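PDB 1C7N: cystalysin, which is a pyridoxal-5'-phosphate-dependent protein of the class I and II aminotransferase family. Local coordinates for residues 190-204 with 219-233. Sequence-based numbering, arbitrary orientation.
Sequences KDIVLKSDLMLWSDE and FQSIDEQLADKTITF. With PLP (pyridoxal-5'-phosphate), chain I.
Strands 199-203 and 230-234 lie parallel in the central sheet, joined through helix 224-227 as a beta-alpha-beta unit. The backbone ladder runs from Leu200 N to Lys229 O, 3.0 Å, up to Glu204 N to Phe233 O. On the face of Leu200 and Thr230, Leu200 CD2 sits over one face of the Phe219 ring, 4.0 Å from its centroid. Leu226 CD1 touches both Leu200 CD2 and Val193 CG1, which ties helix 183-195 to the same core. Lys229 has CG between its backbone N and carbonyl carbon (chi1 64°), then runs extended past Val193. Its NZ donates to Leu198 O at 2.7 Å and to Val193 O at 2.9 Å, the latter from above the carbonyl plane. Glu204 OE2 takes Phe219 N on its syn lone pair, 3.1 Å, and Ser202 OG on its anti one, 2.8 Å; water 2 adds a third bond. On the other face, Met199 CE packs tightly on Ile231 CD1, and Trp201 CB meets the edge of the Phe233 ring. Asp203 OD1 lies 2.6 Å from PLP N1, while its OD2 accepts from Ile205 N. An aspartate facing the pyridine nitrogen from a central strand is typical of fold-type I PLP proteins.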
loop_
_atom_site.group_PDB
_atom_site.type_symbol
_atom_site.label_atom_id
_atom_site.label_comp_id
_atom_site.label_asym_id
_atom_site.label_seq_id
_atom_site.Cartn_x
_atom_site.Cartn_y
_atom_site.Cartn_z
ATOM N N LYS A 190 -21.992 13.004 -20.510
ATOM C CA LYS A 190 -22.659 11.714 -20.368
ATOM C C LYS A 190 -23.192 11.232 -21.711
ATOM O O LYS A 190 -23.046 10.062 -22.059
ATOM C CB LYS A 190 -23.819 11.807 -19.372
ATOM C CG LYS A 190 -24.731 10.581 -19.384
ATOM C CD LYS A 190 -25.937 10.766 -18.478
ATOM C CE LYS A 190 -26.812 11.930 -18.930
ATOM N NZ LYS A 190 -27.530 11.681 -20.217
ATOM N N ASP A 191 -23.817 12.136 -22.462
ATOM C CA ASP A 191 -24.362 11.778 -23.766
ATOM C C ASP A 191 -23.262 11.331 -24.720
ATOM O O ASP A 191 -23.414 10.332 -25.426
ATOM C CB ASP A 191 -25.136 12.952 -24.377
ATOM C CG ASP A 191 -26.441 13.229 -23.654
ATOM O OD1 ASP A 191 -26.964 12.313 -22.975
ATOM O OD2 ASP A 191 -26.953 14.359 -23.772
ATOM N N ILE A 192 -22.159 12.071 -24.740
ATOM C CA ILE A 192 -21.033 11.734 -25.599
ATOM C C ILE A 192 -20.482 10.354 -25.224
ATOM O O ILE A 192 -20.142 9.549 -26.094
ATOM C CB ILE A 192 -19.897 12.779 -25.464
ATOM C CG1 ILE A 192 -20.383 14.145 -25.952
ATOM C CG2 ILE A 192 -18.669 12.327 -26.247
ATOM C CD1 ILE A 192 -19.348 15.241 -25.829
ATOM N N VAL A 193 -20.404 10.083 -23.926
ATOM C CA VAL A 193 -19.888 8.803 -23.450
ATOM C C VAL A 193 -20.789 7.624 -23.802
ATOM O O VAL A 193 -20.317 6.622 -24.336
ATOM C CB VAL A 193 -19.672 8.820 -21.922
ATOM C CG1 VAL A 193 -19.307 7.420 -21.428
ATOM C CG2 VAL A 193 -18.560 9.805 -21.571
ATOM N N LEU A 194 -22.079 7.739 -23.495
ATOM C CA LEU A 194 -23.033 6.670 -23.778
ATOM C C LEU A 194 -23.200 6.432 -25.279
ATOM O O LEU A 194 -23.592 5.345 -25.704
ATOM C CB LEU A 194 -24.391 7.000 -23.156
ATOM C CG LEU A 194 -24.428 7.158 -21.633
ATOM C CD1 LEU A 194 -25.846 7.484 -21.195
ATOM C CD2 LEU A 194 -23.934 5.882 -20.964
ATOM N N LYS A 195 -22.892 7.458 -26.066
ATOM C CA LYS A 195 -22.981 7.415 -27.524
ATOM C C LYS A 195 -21.819 6.646 -28.150
ATOM O O LYS A 195 -21.911 6.175 -29.287
ATOM C CB LYS A 195 -23.001 8.844 -28.068
ATOM C CG LYS A 195 -22.548 8.994 -29.509
ATOM C CD LYS A 195 -22.170 10.444 -29.819
ATOM C CE LYS A 195 -21.010 10.922 -28.944
ATOM N NZ LYS A 195 -19.788 10.070 -29.073
ATOM N N SER A 196 -20.725 6.525 -27.407
ATOM C CA SER A 196 -19.540 5.827 -27.891
ATOM C C SER A 196 -19.259 4.598 -27.038
ATOM O O SER A 196 -20.068 4.223 -26.192
ATOM C CB SER A 196 -18.334 6.758 -27.843
ATOM O OG SER A 196 -18.037 7.107 -26.503
ATOM N N ASP A 197 -18.105 3.975 -27.263
ATOM C CA ASP A 197 -17.726 2.794 -26.499
ATOM C C ASP A 197 -16.720 3.169 -25.418
ATOM O O ASP A 197 -15.999 2.313 -24.903
ATOM C CB ASP A 197 -17.116 1.724 -27.412
ATOM C CG ASP A 197 -18.078 1.254 -28.488
ATOM O OD1 ASP A 197 -19.267 1.032 -28.171
ATOM O OD2 ASP A 197 -17.640 1.096 -29.649
ATOM N N LEU A 198 -16.675 4.455 -25.080
ATOM C CA LEU A 198 -15.759 4.937 -24.057
ATOM C C LEU A 198 -16.196 4.511 -22.669
ATOM O O LEU A 198 -17.382 4.476 -22.353
ATOM C CB LEU A 198 -15.663 6.464 -24.082
ATOM C CG LEU A 198 -14.839 7.160 -25.165
ATOM C CD1 LEU A 198 -14.977 8.666 -25.000
ATOM C CD2 LEU A 198 -13.378 6.744 -25.057
ATOM N N MET A 199 -15.215 4.183 -21.841
ATOM C CA MET A 199 -15.471 3.797 -20.471
ATOM C C MET A 199 -15.297 5.116 -19.726
ATOM O O MET A 199 -14.724 6.053 -20.280
ATOM C CB MET A 199 -14.415 2.780 -20.037
ATOM C CG MET A 199 -14.781 1.963 -18.826
ATOM S SD MET A 199 -13.660 0.562 -18.655
ATOM C CE MET A 199 -14.009 0.081 -16.969
ATOM N N LEU A 200 -15.796 5.217 -18.500
ATOM C CA LEU A 200 -15.629 6.454 -17.740
ATOM C C LEU A 200 -14.861 6.223 -16.444
ATOM O O LEU A 200 -15.303 5.465 -15.579
ATOM C CB LEU A 200 -16.985 7.091 -17.403
ATOM C CG LEU A 200 -16.884 8.330 -16.499
ATOM C CD1 LEU A 200 -16.161 9.455 -17.239
ATOM C CD2 LEU A 200 -18.263 8.782 -16.075
ATOM N N TRP A 201 -13.707 6.874 -16.322
ATOM C CA TRP A 201 -12.885 6.774 -15.122
ATOM C C TRP A 201 -12.920 8.165 -14.494
ATOM O O TRP A 201 -12.187 9.058 -14.915
ATOM C CB TRP A 201 -11.439 6.401 -15.468
ATOM C CG TRP A 201 -11.289 5.160 -16.308
ATOM C CD1 TRP A 201 -12.194 4.141 -16.454
ATOM C CD2 TRP A 201 -10.153 4.801 -17.103
ATOM N NE1 TRP A 201 -11.689 3.174 -17.290
ATOM C CE2 TRP A 201 -10.439 3.553 -17.705
ATOM C CE3 TRP A 201 -8.919 5.413 -17.368
ATOM C CZ2 TRP A 201 -9.540 2.909 -18.552
ATOM C CZ3 TRP A 201 -8.023 4.775 -18.211
ATOM C CH2 TRP A 201 -8.338 3.533 -18.794
ATOM N N SER A 202 -13.775 8.341 -13.493
ATOM C CA SER A 202 -13.937 9.630 -12.832
ATOM C C SER A 202 -13.210 9.756 -11.495
ATOM O O SER A 202 -13.561 9.086 -10.515
ATOM C CB SER A 202 -15.426 9.913 -12.635
ATOM O OG SER A 202 -15.640 11.246 -12.219
ATOM N N ASP A 203 -12.195 10.619 -11.468
ATOM C CA ASP A 203 -11.407 10.860 -10.261
ATOM C C ASP A 203 -12.060 12.010 -9.502
ATOM O O ASP A 203 -11.968 13.173 -9.905
ATOM C CB ASP A 203 -9.960 11.208 -10.636
ATOM C CG ASP A 203 -9.058 11.418 -9.424
ATOM O OD1 ASP A 203 -7.815 11.462 -9.605
ATOM O OD2 ASP A 203 -9.577 11.553 -8.292
ATOM N N GLU A 204 -12.733 11.676 -8.408
ATOM C CA GLU A 204 -13.423 12.680 -7.613
ATOM C C GLU A 204 -12.859 12.727 -6.193
ATOM O O GLU A 204 -13.601 12.892 -5.219
ATOM C CB GLU A 204 -14.928 12.370 -7.597
ATOM C CG GLU A 204 -15.454 11.915 -8.970
ATOM C CD GLU A 204 -16.967 11.981 -9.116
ATOM O OE1 GLU A 204 -17.681 12.026 -8.092
ATOM O OE2 GLU A 204 -17.448 11.974 -10.269
ATOM N N PHE A 219 -20.536 12.045 -10.853
ATOM C CA PHE A 219 -20.819 11.742 -12.249
ATOM C C PHE A 219 -21.702 10.522 -12.510
ATOM O O PHE A 219 -22.723 10.635 -13.193
ATOM C CB PHE A 219 -19.504 11.607 -13.018
ATOM C CG PHE A 219 -19.585 12.060 -14.452
ATOM C CD1 PHE A 219 -18.424 12.318 -15.171
ATOM C CD2 PHE A 219 -20.817 12.233 -15.082
ATOM C CE1 PHE A 219 -18.483 12.745 -16.499
ATOM C CE2 PHE A 219 -20.889 12.659 -16.411
ATOM C CZ PHE A 219 -19.721 12.915 -17.120
ATOM N N GLN A 220 -21.332 9.363 -11.970
ATOM C CA GLN A 220 -22.115 8.153 -12.209
ATOM C C GLN A 220 -23.459 8.103 -11.489
ATOM O O GLN A 220 -24.207 7.137 -11.633
ATOM C CB GLN A 220 -21.299 6.909 -11.846
ATOM C CG GLN A 220 -21.051 6.719 -10.360
ATOM C CD GLN A 220 -20.449 5.358 -10.061
ATOM O OE1 GLN A 220 -19.259 5.124 -10.290
ATOM N NE2 GLN A 220 -21.276 4.443 -9.569
ATOM N N SER A 221 -23.776 9.142 -10.724
ATOM C CA SER A 221 -25.043 9.178 -9.997
ATOM C C SER A 221 -26.181 9.756 -10.837
ATOM O O SER A 221 -27.341 9.704 -10.433
ATOM C CB SER A 221 -24.897 10.019 -8.727
ATOM O OG SER A 221 -24.880 11.403 -9.040
ATOM N N ILE A 222 -25.854 10.307 -12.003
ATOM C CA ILE A 222 -26.873 10.913 -12.853
ATOM C C ILE A 222 -27.500 9.970 -13.882
ATOM O O ILE A 222 -28.451 10.344 -14.563
ATOM C CB ILE A 222 -26.310 12.141 -13.609
ATOM C CG1 ILE A 222 -25.280 11.693 -14.643
ATOM C CG2 ILE A 222 -25.677 13.117 -12.621
ATOM C CD1 ILE A 222 -24.824 12.795 -15.577
ATOM N N ASP A 223 -26.973 8.754 -13.995
ATOM C CA ASP A 223 -27.492 7.790 -14.963
ATOM C C ASP A 223 -26.971 6.394 -14.641
ATOM O O ASP A 223 -25.766 6.196 -14.500
ATOM C CB ASP A 223 -27.065 8.203 -16.377
ATOM C CG ASP A 223 -27.701 7.349 -17.458
ATOM O OD1 ASP A 223 -27.297 6.178 -17.618
ATOM O OD2 ASP A 223 -28.611 7.855 -18.151
ATOM N N GLU A 224 -27.878 5.429 -14.522
ATOM C CA GLU A 224 -27.494 4.062 -14.193
ATOM C C GLU A 224 -26.740 3.352 -15.310
ATOM O O GLU A 224 -25.865 2.527 -15.041
ATOM C CB GLU A 224 -28.726 3.245 -13.795
ATOM C CG GLU A 224 -29.245 3.538 -12.393
ATOM C CD GLU A 224 -28.183 3.339 -11.320
ATOM O OE1 GLU A 224 -27.228 2.566 -11.558
ATOM O OE2 GLU A 224 -28.305 3.942 -10.233
ATOM N N GLN A 225 -27.073 3.664 -16.559
ATOM C CA GLN A 225 -26.383 3.039 -17.681
ATOM C C GLN A 225 -24.961 3.576 -17.763
ATOM O O GLN A 225 -24.043 2.862 -18.166
ATOM C CB GLN A 225 -27.124 3.290 -18.998
ATOM C CG GLN A 225 -28.358 2.417 -19.185
ATOM C CD GLN A 225 -29.500 2.815 -18.273
ATOM O OE1 GLN A 225 -30.087 3.890 -18.428
ATOM N NE2 GLN A 225 -29.819 1.952 -17.307
ATOM N N LEU A 226 -24.782 4.840 -17.390
ATOM C CA LEU A 226 -23.448 5.431 -17.391
ATOM C C LEU A 226 -22.676 4.728 -16.276
ATOM O O LEU A 226 -21.535 4.305 -16.467
ATOM C CB LEU A 226 -23.513 6.937 -17.117
ATOM C CG LEU A 226 -22.167 7.662 -16.989
ATOM C CD1 LEU A 226 -21.413 7.615 -18.321
ATOM C CD2 LEU A 226 -22.401 9.098 -16.561
ATOM N N ALA A 227 -23.321 4.587 -15.120
ATOM C CA ALA A 227 -22.714 3.925 -13.966
ATOM C C ALA A 227 -22.295 2.496 -14.304
ATOM O O ALA A 227 -21.364 1.958 -13.707
ATOM C CB ALA A 227 -23.692 3.913 -12.787
ATOM N N ASP A 228 -22.997 1.886 -15.255
ATOM C CA ASP A 228 -22.704 0.518 -15.684
ATOM C C ASP A 228 -21.307 0.381 -16.295
ATOM O O ASP A 228 -20.745 -0.709 -16.324
ATOM C CB ASP A 228 -23.748 0.046 -16.702
ATOM C CG ASP A 228 -25.065 -0.354 -16.054
ATOM O OD1 ASP A 228 -26.064 -0.495 -16.794
ATOM O OD2 ASP A 228 -25.103 -0.539 -14.819
ATOM N N LYS A 229 -20.751 1.481 -16.794
ATOM C CA LYS A 229 -19.414 1.424 -17.370
ATOM C C LYS A 229 -18.487 2.506 -16.820
ATOM O O LYS A 229 -17.592 2.989 -17.511
ATOM C CB LYS A 229 -19.477 1.506 -18.899
ATOM C CG LYS A 229 -20.029 2.798 -19.476
ATOM C CD LYS A 229 -19.880 2.768 -20.990
ATOM C CE LYS A 229 -20.293 4.074 -21.643
ATOM N NZ LYS A 229 -19.951 4.059 -23.102
ATOM N N THR A 230 -18.704 2.870 -15.561
ATOM C CA THR A 230 -17.891 3.889 -14.903
ATOM C C THR A 230 -17.110 3.336 -13.710
ATOM O O THR A 230 -17.577 2.444 -13.001
ATOM C CB THR A 230 -18.767 5.059 -14.377
ATOM O OG1 THR A 230 -19.445 5.690 -15.471
ATOM C CG2 THR A 230 -17.903 6.097 -13.644
ATOM N N ILE A 231 -15.913 3.875 -13.513
ATOM C CA ILE A 231 -15.066 3.525 -12.380
ATOM C C ILE A 231 -14.857 4.875 -11.707
ATOM O O ILE A 231 -14.310 5.789 -12.318
ATOM C CB ILE A 231 -13.682 2.984 -12.805
ATOM C CG1 ILE A 231 -13.814 1.581 -13.404
ATOM C CG2 ILE A 231 -12.756 2.960 -11.600
ATOM C CD1 ILE A 231 -12.504 1.027 -13.956
ATOM N N THR A 232 -15.318 5.009 -10.469
ATOM C CA THR A 232 -15.177 6.270 -9.753
ATOM C C THR A 232 -14.167 6.144 -8.621
ATOM O O THR A 232 -14.316 5.295 -7.737
ATOM C CB THR A 232 -16.531 6.740 -9.175
ATOM O OG1 THR A 232 -17.458 6.969 -10.247
ATOM C CG2 THR A 232 -16.353 8.026 -8.391
ATOM N N PHE A 233 -13.138 6.987 -8.663
ATOM C CA PHE A 233 -12.091 6.975 -7.646
ATOM C C PHE A 233 -12.380 7.973 -6.531
ATOM O O PHE A 233 -12.552 9.166 -6.783
ATOM C CB PHE A 233 -10.727 7.318 -8.264
ATOM C CG PHE A 233 -10.413 6.557 -9.523
ATOM C CD1 PHE A 233 -10.904 6.988 -10.750
ATOM C CD2 PHE A 233 -9.621 5.411 -9.485
ATOM C CE1 PHE A 233 -10.613 6.291 -11.923
ATOM C CE2 PHE A 233 -9.327 4.705 -10.655
ATOM C CZ PHE A 233 -9.825 5.149 -11.876
HETATM N N1 PLP I . -6.077 12.558 -8.016
HETATM C C2 PLP I . -5.981 13.963 -7.998
HETATM C C2A PLP I . -6.757 14.675 -9.091
HETATM C C3 PLP I . -5.235 14.547 -6.881
HETATM O O3 PLP I . -5.085 15.869 -6.983
HETATM C C4 PLP I . -4.706 13.703 -5.875
HETATM C C4A PLP I . -4.040 14.250 -4.694
HETATM C C5 PLP I . -4.915 12.226 -6.002
HETATM C C6 PLP I . -5.569 11.696 -7.077
HETATM C C5A PLP I . -4.663 11.409 -4.738
HETATM O O4P PLP I . -3.793 10.349 -4.697
HETATM P P PLP I . -3.802 9.588 -3.260
HETATM O O1P PLP I . -2.593 8.772 -3.344
HETATM O O2P PLP I . -5.061 8.744 -3.183
HETATM O O3P PLP I . -3.743 10.557 -2.160
HETATM O O HOH W 1 -23.227 3.369 -23.814
HETATM O O HOH W 2 -18.552 9.273 -10.942
#